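Local coordinates for protein polymerase X (PDB 2W9M) that probably extends DNA strands with deoxyribonucleoside triphosphates as a family X DNA polymerase, and carries a zinc-binding PHP domain alongside the polymerase part, at residues D247-Q258 with R299-D309; V446-L454 with V475-T484. All coordinates share one frame; numbering follows the deposited sequence.

Contact 1: D247-Q258 with R299-D309; sequences DLLRSGEHFAGQ and RPAEYREPEHD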
loop_
_atom_site.group_PDB
_atom_site.type_symbol
_atom_site.label_atom_id
_atom_site.label_comp_id
_atom_site.label_asym_id
_atom_site.label_seq_id
_atom_site.Cartn_x
_atom_site.Cartn_y
_atom_site.Cartn_z
ATOM N N ASP A 247 15.883 -16.492 -17.298
ATOM C CA ASP A 247 14.954 -16.262 -16.199
ATOM C C ASP A 247 15.662 -16.223 -14.851
ATOM O O ASP A 247 15.308 -15.427 -13.983
ATOM C CB ASP A 247 13.846 -17.313 -16.199
ATOM C CG ASP A 247 12.879 -17.137 -17.360
ATOM O OD1 ASP A 247 13.063 -16.179 -18.144
ATOM O OD2 ASP A 247 11.934 -17.947 -17.491
ATOM N N LEU A 248 16.666 -17.074 -14.677
ATOM C CA LEU A 248 17.445 -17.072 -13.444
ATOM C C LEU A 248 18.259 -15.789 -13.321
ATOM O O LEU A 248 18.246 -15.133 -12.280
ATOM C CB LEU A 248 18.373 -18.286 -13.379
ATOM C CG LEU A 248 17.746 -19.619 -12.969
ATOM C CD1 LEU A 248 18.821 -20.681 -12.861
ATOM C CD2 LEU A 248 17.016 -19.483 -11.647
ATOM N N LEU A 249 18.964 -15.431 -14.390
ATOM C CA LEU A 249 19.833 -14.256 -14.372
ATOM C C LEU A 249 19.072 -12.945 -14.191
ATOM O O LEU A 249 19.585 -12.013 -13.579
ATOM C CB LEU A 249 20.711 -14.203 -15.627
ATOM C CG LEU A 249 21.827 -15.251 -15.671
ATOM C CD1 LEU A 249 22.389 -15.375 -17.064
ATOM C CD2 LEU A 249 22.930 -14.915 -14.675
ATOM N N ARG A 250 17.850 -12.879 -14.710
ATOM C CA ARG A 250 17.039 -11.670 -14.597
ATOM C C ARG A 250 16.095 -11.723 -13.389
ATOM O O ARG A 250 14.957 -11.266 -13.470
ATOM C CB ARG A 250 16.222 -11.437 -15.875
ATOM C CG ARG A 250 17.010 -11.486 -17.181
ATOM C CD ARG A 250 17.925 -10.285 -17.365
ATOM N NE ARG A 250 17.201 -9.022 -17.256
ATOM C CZ ARG A 250 17.689 -7.839 -17.621
ATOM N NH1 ARG A 250 18.907 -7.750 -18.133
ATOM N NH2 ARG A 250 16.954 -6.744 -17.478
ATOM N N SER A 251 16.569 -12.270 -12.272
ATOM C CA SER A 251 15.743 -12.417 -11.070
ATOM C C SER A 251 15.700 -11.222 -10.103
ATOM O O SER A 251 14.622 -10.885 -9.612
ATOM C CB SER A 251 16.112 -13.690 -10.305
ATOM O OG SER A 251 15.439 -14.807 -10.846
ATOM N N GLY A 252 16.838 -10.590 -9.808
ATOM C CA GLY A 252 18.126 -10.947 -10.365
ATOM C C GLY A 252 19.332 -10.533 -9.535
ATOM O O GLY A 252 19.774 -11.287 -8.670
ATOM N N GLU A 253 19.846 -9.329 -9.786
ATOM C CA GLU A 253 21.200 -8.931 -9.362
ATOM C C GLU A 253 21.863 -9.765 -8.261
ATOM O O GLU A 253 22.809 -10.503 -8.536
ATOM C CB GLU A 253 21.292 -7.428 -9.061
ATOM C CG GLU A 253 21.576 -6.584 -10.304
ATOM C CD GLU A 253 21.888 -5.127 -9.988
ATOM O OE1 GLU A 253 21.659 -4.699 -8.837
ATOM O OE2 GLU A 253 22.361 -4.406 -10.894
ATOM N N HIS A 254 21.383 -9.657 -7.026
ATOM C CA HIS A 254 21.998 -10.414 -5.940
ATOM C C HIS A 254 21.973 -11.914 -6.207
ATOM O O HIS A 254 22.992 -12.593 -6.069
ATOM C CB HIS A 254 21.338 -10.130 -4.593
ATOM C CG HIS A 254 21.774 -11.068 -3.511
ATOM N ND1 HIS A 254 22.921 -10.867 -2.769
ATOM C CD2 HIS A 254 21.235 -12.225 -3.063
ATOM C CE1 HIS A 254 23.057 -11.853 -1.901
ATOM N NE2 HIS A 254 22.049 -12.691 -2.057
ATOM N N PHE A 255 20.806 -12.428 -6.576
ATOM C CA PHE A 255 20.660 -13.852 -6.843
ATOM C C PHE A 255 21.462 -14.289 -8.074
ATOM O O PHE A 255 22.085 -15.349 -8.070
ATOM C CB PHE A 255 19.182 -14.222 -7.005
ATOM C CG PHE A 255 18.958 -15.652 -7.409
ATOM C CD1 PHE A 255 19.049 -16.669 -6.477
ATOM C CD2 PHE A 255 18.663 -15.980 -8.724
ATOM C CE1 PHE A 255 18.848 -17.983 -6.844
ATOM C CE2 PHE A 255 18.461 -17.296 -9.094
ATOM C CZ PHE A 255 18.556 -18.296 -8.151
ATOM N N ALA A 256 21.432 -13.473 -9.122
ATOM C CA ALA A 256 22.178 -13.752 -10.343
ATOM C C ALA A 256 23.645 -14.028 -10.033
ATOM O O ALA A 256 24.212 -15.018 -10.493
ATOM C CB ALA A 256 22.051 -12.587 -11.318
ATOM N N GLY A 257 24.261 -13.143 -9.253
ATOM C CA GLY A 257 25.640 -13.324 -8.845
ATOM C C GLY A 257 25.817 -14.620 -8.079
ATOM O O GLY A 257 26.797 -15.338 -8.266
ATOM N N GLN A 258 24.856 -14.922 -7.216
ATOM C CA GLN A 258 24.889 -16.143 -6.426
ATOM C C GLN A 258 24.910 -17.387 -7.311
ATOM O O GLN A 258 25.729 -18.282 -7.119
ATOM C CB GLN A 258 23.682 -16.195 -5.486
ATOM C CG GLN A 258 23.791 -15.287 -4.275
ATOM C CD GLN A 258 24.050 -16.053 -2.989
ATOM O OE1 GLN A 258 23.459 -17.109 -2.751
ATOM N NE2 GLN A 258 24.925 -15.518 -2.147
ATOM N N ARG A 299 15.129 -23.033 -5.823
ATOM C CA ARG A 299 14.933 -21.905 -4.916
ATOM C C ARG A 299 13.871 -20.960 -5.474
ATOM O O ARG A 299 14.121 -20.238 -6.443
ATOM C CB ARG A 299 16.255 -21.164 -4.697
ATOM C CG ARG A 299 16.188 -19.984 -3.743
ATOM C CD ARG A 299 17.591 -19.470 -3.428
ATOM N NE ARG A 299 17.582 -18.291 -2.565
ATOM C CZ ARG A 299 18.678 -17.657 -2.152
ATOM N NH1 ARG A 299 19.875 -18.087 -2.526
ATOM N NH2 ARG A 299 18.581 -16.591 -1.370
ATOM N N PRO A 300 12.676 -20.969 -4.861
ATOM C CA PRO A 300 11.519 -20.192 -5.331
ATOM C C PRO A 300 11.828 -18.699 -5.417
ATOM O O PRO A 300 12.543 -18.175 -4.564
ATOM C CB PRO A 300 10.461 -20.450 -4.251
ATOM C CG PRO A 300 10.880 -21.726 -3.596
ATOM C CD PRO A 300 12.376 -21.721 -3.631
ATOM N N ALA A 301 11.290 -18.026 -6.433
ATOM C CA ALA A 301 11.552 -16.604 -6.641
ATOM C C ALA A 301 11.226 -15.766 -5.407
ATOM O O ALA A 301 11.803 -14.696 -5.209
ATOM C CB ALA A 301 10.782 -16.088 -7.854
ATOM N N GLU A 302 10.301 -16.254 -4.585
ATOM C CA GLU A 302 9.926 -15.555 -3.361
ATOM C C GLU A 302 11.091 -15.467 -2.383
ATOM O O GLU A 302 11.140 -14.559 -1.554
ATOM C CB GLU A 302 8.751 -16.249 -2.666
ATOM C CG GLU A 302 7.468 -16.310 -3.470
ATOM C CD GLU A 302 7.249 -17.662 -4.121
ATOM O OE1 GLU A 302 8.236 -18.270 -4.586
ATOM O OE2 GLU A 302 6.084 -18.115 -4.165
ATOM N N TYR A 303 12.023 -16.416 -2.481
ATOM C CA TYR A 303 13.114 -16.531 -1.512
ATOM C C TYR A 303 14.484 -16.126 -2.056
ATOM O O TYR A 303 15.510 -16.553 -1.527
ATOM C CB TYR A 303 13.196 -17.960 -0.972
ATOM C CG TYR A 303 11.940 -18.444 -0.284
ATOM C CD1 TYR A 303 11.560 -19.780 -0.352
ATOM C CD2 TYR A 303 11.134 -17.569 0.430
ATOM C CE1 TYR A 303 10.414 -20.228 0.280
ATOM C CE2 TYR A 303 9.982 -18.008 1.063
ATOM C CZ TYR A 303 9.628 -19.334 0.985
ATOM O OH TYR A 303 8.485 -19.765 1.614
ATOM N N ARG A 304 14.508 -15.301 -3.098
ATOM C CA ARG A 304 15.769 -14.942 -3.745
ATOM C C ARG A 304 16.303 -13.571 -3.347
ATOM O O ARG A 304 17.004 -12.926 -4.123
ATOM C CB ARG A 304 15.644 -15.041 -5.266
ATOM C CG ARG A 304 15.298 -16.434 -5.750
ATOM C CD ARG A 304 15.165 -16.494 -7.261
ATOM N NE ARG A 304 14.628 -17.782 -7.689
ATOM C CZ ARG A 304 14.378 -18.111 -8.953
ATOM N NH1 ARG A 304 14.622 -17.247 -9.930
ATOM N NH2 ARG A 304 13.883 -19.311 -9.236
ATOM N N GLU A 305 15.977 -13.132 -2.136
ATOM C CA GLU A 305 16.534 -11.900 -1.588
ATOM C C GLU A 305 17.749 -12.232 -0.732
ATOM O O GLU A 305 17.893 -13.364 -0.272
ATOM C CB GLU A 305 15.498 -11.177 -0.723
ATOM C CG GLU A 305 14.137 -11.017 -1.365
ATOM C CD GLU A 305 14.145 -10.054 -2.533
ATOM O OE1 GLU A 305 14.990 -9.134 -2.556
ATOM O OE2 GLU A 305 13.295 -10.214 -3.432
ATOM N N PRO A 306 18.627 -11.246 -0.504
ATOM C CA PRO A 306 19.786 -11.481 0.365
ATOM C C PRO A 306 19.394 -12.031 1.740
ATOM O O PRO A 306 20.035 -12.958 2.230
ATOM C CB PRO A 306 20.405 -10.088 0.502
ATOM C CG PRO A 306 19.984 -9.367 -0.739
ATOM C CD PRO A 306 18.622 -9.888 -1.079
ATOM N N GLU A 307 18.351 -11.473 2.346
ATOM C CA GLU A 307 17.939 -11.859 3.697
ATOM C C GLU A 307 17.547 -13.334 3.785
ATOM O O GLU A 307 17.406 -13.883 4.881
ATOM C CB GLU A 307 16.776 -10.981 4.187
ATOM C CG GLU A 307 17.094 -9.486 4.300
ATOM C CD GLU A 307 17.189 -8.792 2.947
ATOM O OE1 GLU A 307 16.627 -9.319 1.962
ATOM O OE2 GLU A 307 17.827 -7.718 2.867
ATOM N N HIS A 308 17.369 -13.965 2.629
ATOM C CA HIS A 308 16.957 -15.366 2.560
ATOM C C HIS A 308 18.136 -16.341 2.445
ATOM O O HIS A 308 17.969 -17.544 2.640
ATOM C CB HIS A 308 16.031 -15.592 1.362
ATOM C CG HIS A 308 14.681 -14.962 1.498
ATOM N ND1 HIS A 308 14.308 -13.840 0.788
ATOM C CD2 HIS A 308 13.607 -15.310 2.243
ATOM C CE1 HIS A 308 13.064 -13.521 1.098
ATOM N NE2 HIS A 308 12.616 -14.398 1.978
ATOM N N ASP A 309 19.316 -15.825 2.117
ATOM C CA ASP A 309 20.467 -16.670 1.788
ATOM C C ASP A 309 20.701 -17.845 2.741
ATOM O O ASP A 309 21.015 -18.950 2.301
ATOM C CB ASP A 309 21.741 -15.830 1.676
ATOM C CG ASP A 309 21.885 -15.165 0.323
ATOM O OD1 ASP A 309 21.035 -15.416 -0.561
ATOM O OD2 ASP A 309 22.854 -14.393 0.141
#
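The R304 guanidinium lies flat on the F255 ring, with the planes 17° apart. F255 CZ meets one face of the guanidinium, and A301 CB covers the opposite face near its rim. S251 OG sits at the edge and takes an in-plane hydrogen bond of 2.7 Å from R304 NH1. R304 CD lies 3.7 Å from the F255 ring centroid, a CH-pi contact. The H254 ring has P306 CG over one face, 3.8 Å from the ring centroid. At its edge NE2 donates to D309 OD2 (2.9 Å) on the syn side. H254 CG is anti to the backbone N (chi1 169°), which carries the ring to P306 and D309. R304 NE and NH2 grip R299 O side-on, and NH1 also pairs with E287. R299 NH2 forms a salt bridge to D309 OD1 at 2.8 Å. A leucine in place of R304 would probably leave S251 OG, R299 O and E287 without this donor and lose the flat cover over F255. The contact ties helix 253-264 of the polymerase beta-type thumb to the loop after helix 287-293. D309 would tend to stabilise a protonated H254, but the nearby R299 probably offsets part of this effect.

Contact 2: V446-L454 with V475-T484; sequences VSHPLVTVL and VLGACEANGT
V446 packs against the side of helix 472-482 at the centre of the tight part of the contact. Its two methyls divide the work. V446 CG1 stands anti to the carbonyl carbon (chi1 -63°) and meets C479 SG at 3.8 Å. V446 CG2, between the backbone N and the carbonyl carbon, touches A478 CB at 3.7 Å. L454 comes in next to it: its CD2 lies 4.0 Å from C479 SG and also faces V475 CG1. T484, buried just past the helix end, packs beside V446, with V446 CB 4.1 Å from T484 CG2. L442 of helix 435-446 also touches L454 and V475 and adds to this apolar core.

The end of the helix is held by polar bonds. N482 CG stands anti to the backbone N, and this directs the amide at the turn 446-448. N482 ND2 donates to V446 O (3.0 Å) and to H448 O (2.9 Å). The H448 oxygen lies close to the amide plane, while the V446 oxygen is tilted from it. Just beyond, G483 takes a positive phi in a Schellman motif, and T484 N returns to C479 O.

The solvent side is looser. S447 is exposed; its OG is 4.4 Å from A478 CB and bonds instead to I443 O. The bond from CA to CB of H448 points away from helix 472-482, and its NE2 bonds to D414 OD1.

The contact belongs to the beta-alpha-beta unit of strand 453-454, helix 472-482 and strand 485-489, in the parallel sheet of the PHP domain. The side chain of L454 is about 10 Å from a bound zinc ion and is not one of its ligands. No charged pair links the segments. The chemistry implies a divided grip: V446, ahead of the strand, and L454 of strand 453-454 pack on the helix, while one amide nitrogen satisfies two carbonyls of the turn.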
loop_
_atom_site.group_PDB
_atom_site.type_symbol
_atom_site.label_atom_id
_atom_site.label_comp_id
_atom_site.label_asym_id
_atom_site.label_seq_id
_atom_site.Cartn_x
_atom_site.Cartn_y
_atom_site.Cartn_z
ATOM N N VAL A 446 -0.952 -1.165 22.069
ATOM C CA VAL A 446 -1.102 -2.578 21.723
ATOM C C VAL A 446 -1.299 -3.446 22.963
ATOM O O VAL A 446 -1.538 -4.645 22.854
ATOM C CB VAL A 446 0.097 -3.115 20.902
ATOM C CG1 VAL A 446 0.201 -2.396 19.562
ATOM C CG2 VAL A 446 1.390 -2.979 21.690
ATOM N N SER A 447 -1.202 -2.832 24.138
ATOM C CA SER A 447 -1.407 -3.545 25.397
ATOM C C SER A 447 -2.842 -3.409 25.905
ATOM O O SER A 447 -3.201 -3.980 26.936
ATOM C CB SER A 447 -0.433 -3.037 26.466
ATOM O OG SER A 447 0.900 -3.449 26.202
ATOM N N HIS A 448 -3.655 -2.644 25.184
ATOM C CA HIS A 448 -5.043 -2.409 25.574
ATOM C C HIS A 448 -5.807 -3.731 25.538
ATOM O O HIS A 448 -5.536 -4.582 24.699
ATOM C CB HIS A 448 -5.679 -1.381 24.634
ATOM C CG HIS A 448 -6.998 -0.848 25.103
ATOM N ND1 HIS A 448 -8.170 -1.573 25.021
ATOM C CD2 HIS A 448 -7.338 0.354 25.625
ATOM C CE1 HIS A 448 -9.167 -0.845 25.491
ATOM N NE2 HIS A 448 -8.689 0.328 25.863
ATOM N N PRO A 449 -6.750 -3.918 26.467
ATOM C CA PRO A 449 -7.526 -5.164 26.542
ATOM C C PRO A 449 -8.422 -5.407 25.324
ATOM O O PRO A 449 -8.713 -6.560 25.013
ATOM C CB PRO A 449 -8.400 -4.962 27.790
ATOM C CG PRO A 449 -7.719 -3.907 28.578
ATOM C CD PRO A 449 -7.036 -3.013 27.591
ATOM N N LEU A 450 -8.851 -4.344 24.650
ATOM C CA LEU A 450 -9.827 -4.475 23.568
ATOM C C LEU A 450 -9.225 -4.426 22.156
ATOM O O LEU A 450 -9.892 -4.760 21.179
ATOM C CB LEU A 450 -10.923 -3.414 23.716
ATOM C CG LEU A 450 -11.822 -3.539 24.951
ATOM C CD1 LEU A 450 -12.974 -2.543 24.886
ATOM C CD2 LEU A 450 -12.352 -4.953 25.075
ATOM N N VAL A 451 -7.967 -4.016 22.051
ATOM C CA VAL A 451 -7.302 -3.904 20.757
ATOM C C VAL A 451 -7.115 -5.266 20.111
ATOM O O VAL A 451 -6.681 -6.204 20.768
ATOM C CB VAL A 451 -5.920 -3.248 20.904
ATOM C CG1 VAL A 451 -5.175 -3.274 19.582
ATOM C CG2 VAL A 451 -6.072 -1.825 21.406
ATOM N N THR A 452 -7.427 -5.378 18.824
ATOM C CA THR A 452 -7.223 -6.644 18.130
ATOM C C THR A 452 -6.103 -6.613 17.087
ATOM O O THR A 452 -5.355 -7.580 16.958
ATOM C CB THR A 452 -8.532 -7.206 17.535
ATOM O OG1 THR A 452 -8.273 -7.770 16.246
ATOM C CG2 THR A 452 -9.551 -6.124 17.391
ATOM N N VAL A 453 -5.975 -5.504 16.361
ATOM C CA VAL A 453 -4.940 -5.376 15.339
ATOM C C VAL A 453 -4.177 -4.057 15.434
ATOM O O VAL A 453 -4.771 -3.003 15.662
ATOM C CB VAL A 453 -5.536 -5.478 13.918
ATOM C CG1 VAL A 453 -4.425 -5.519 12.870
ATOM C CG2 VAL A 453 -6.421 -6.693 13.795
ATOM N N LEU A 454 -2.860 -4.125 15.251
ATOM C CA LEU A 454 -2.027 -2.933 15.105
ATOM C C LEU A 454 -1.892 -2.547 13.626
ATOM O O LEU A 454 -1.306 -3.292 12.840
ATOM C CB LEU A 454 -0.636 -3.170 15.707
ATOM C CG LEU A 454 0.412 -2.112 15.350
ATOM C CD1 LEU A 454 0.030 -0.739 15.906
ATOM C CD2 LEU A 454 1.785 -2.514 15.840
ATOM N N VAL A 475 8.039 -2.942 20.500
ATOM C CA VAL A 475 6.610 -2.848 20.208
ATOM C C VAL A 475 6.030 -4.206 19.828
ATOM O O VAL A 475 4.988 -4.607 20.344
ATOM C CB VAL A 475 6.311 -1.838 19.084
ATOM C CG1 VAL A 475 4.827 -1.839 18.764
ATOM C CG2 VAL A 475 6.765 -0.448 19.487
ATOM N N LEU A 476 6.715 -4.910 18.931
ATOM C CA LEU A 476 6.277 -6.235 18.502
ATOM C C LEU A 476 6.234 -7.211 19.675
ATOM O O LEU A 476 5.348 -8.062 19.752
ATOM C CB LEU A 476 7.178 -6.771 17.387
ATOM C CG LEU A 476 7.094 -6.043 16.047
ATOM C CD1 LEU A 476 7.874 -6.787 14.973
ATOM C CD2 LEU A 476 5.645 -5.874 15.626
ATOM N N GLY A 477 7.192 -7.084 20.586
ATOM C CA GLY A 477 7.205 -7.892 21.793
ATOM C C GLY A 477 5.946 -7.649 22.605
ATOM O O GLY A 477 5.338 -8.586 23.126
ATOM N N ALA A 478 5.549 -6.383 22.701
ATOM C CA ALA A 478 4.329 -6.016 23.408
ATOM C C ALA A 478 3.093 -6.601 22.724
ATOM O O ALA A 478 2.108 -6.933 23.384
ATOM C CB ALA A 478 4.219 -4.516 23.527
ATOM N N CYS A 479 3.149 -6.735 21.402
ATOM C CA CYS A 479 2.055 -7.354 20.655
ATOM C C CYS A 479 1.957 -8.829 21.008
ATOM O O CYS A 479 0.867 -9.352 21.251
ATOM C CB CYS A 479 2.265 -7.207 19.143
ATOM S SG CYS A 479 1.999 -5.546 18.499
ATOM N N GLU A 480 3.107 -9.495 21.027
ATOM C CA GLU A 480 3.168 -10.915 21.340
ATOM C C GLU A 480 2.609 -11.181 22.733
ATOM O O GLU A 480 1.854 -12.130 22.938
ATOM C CB GLU A 480 4.610 -11.416 21.248
ATOM C CG GLU A 480 4.773 -12.895 21.554
ATOM C CD GLU A 480 6.229 -13.323 21.618
ATOM O OE1 GLU A 480 7.088 -12.468 21.924
ATOM O OE2 GLU A 480 6.512 -14.515 21.363
ATOM N N ALA A 481 2.978 -10.324 23.682
ATOM C CA ALA A 481 2.583 -10.483 25.078
ATOM C C ALA A 481 1.087 -10.268 25.283
ATOM O O ALA A 481 0.503 -10.784 26.235
ATOM C CB ALA A 481 3.378 -9.532 25.970
ATOM N N ASN A 482 0.469 -9.499 24.395
ATOM C CA ASN A 482 -0.959 -9.237 24.503
ATOM C C ASN A 482 -1.768 -9.992 23.456
ATOM O O ASN A 482 -2.985 -9.862 23.385
ATOM C CB ASN A 482 -1.242 -7.740 24.408
ATOM C CG ASN A 482 -2.554 -7.357 25.066
ATOM O OD1 ASN A 482 -2.894 -7.868 26.133
ATOM N ND2 ASN A 482 -3.295 -6.448 24.436
ATOM N N GLY A 483 -1.084 -10.789 22.647
ATOM C CA GLY A 483 -1.747 -11.554 21.609
ATOM C C GLY A 483 -2.434 -10.680 20.574
ATOM O O GLY A 483 -3.340 -11.132 19.876
ATOM N N THR A 484 -2.011 -9.425 20.468
ATOM C CA THR A 484 -2.557 -8.555 19.438
ATOM C C THR A 484 -1.899 -8.816 18.083
ATOM O O THR A 484 -0.671 -8.889 17.984
ATOM C CB THR A 484 -2.476 -7.067 19.836
ATOM O OG1 THR A 484 -2.097 -6.284 18.698
ATOM C CG2 THR A 484 -1.476 -6.868 20.939
#

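Following the chain from the N terminus, contact 1 comes first. Segment 247-258 leads through the three-stranded antiparallel sheet 269-282 and helix 287-293, and segment 299-309 closes this loop of 40 residues. The chain then enters the seven-stranded parallel sheet at strand 329-333. Contact 2 closes a shorter loop of 20 residues. The two loops are in series and neither nest nor cross. The centres of contact 1 and contact 2 are about 35 Å apart. Contact 1 ties the thumb helices to the segment leading out of the thumb, which also meets R534, K535 and W499 of the zinc-binding part. Contact 2 joins helix 472-482 to strand 453-454, an inner strand of the parallel sheet.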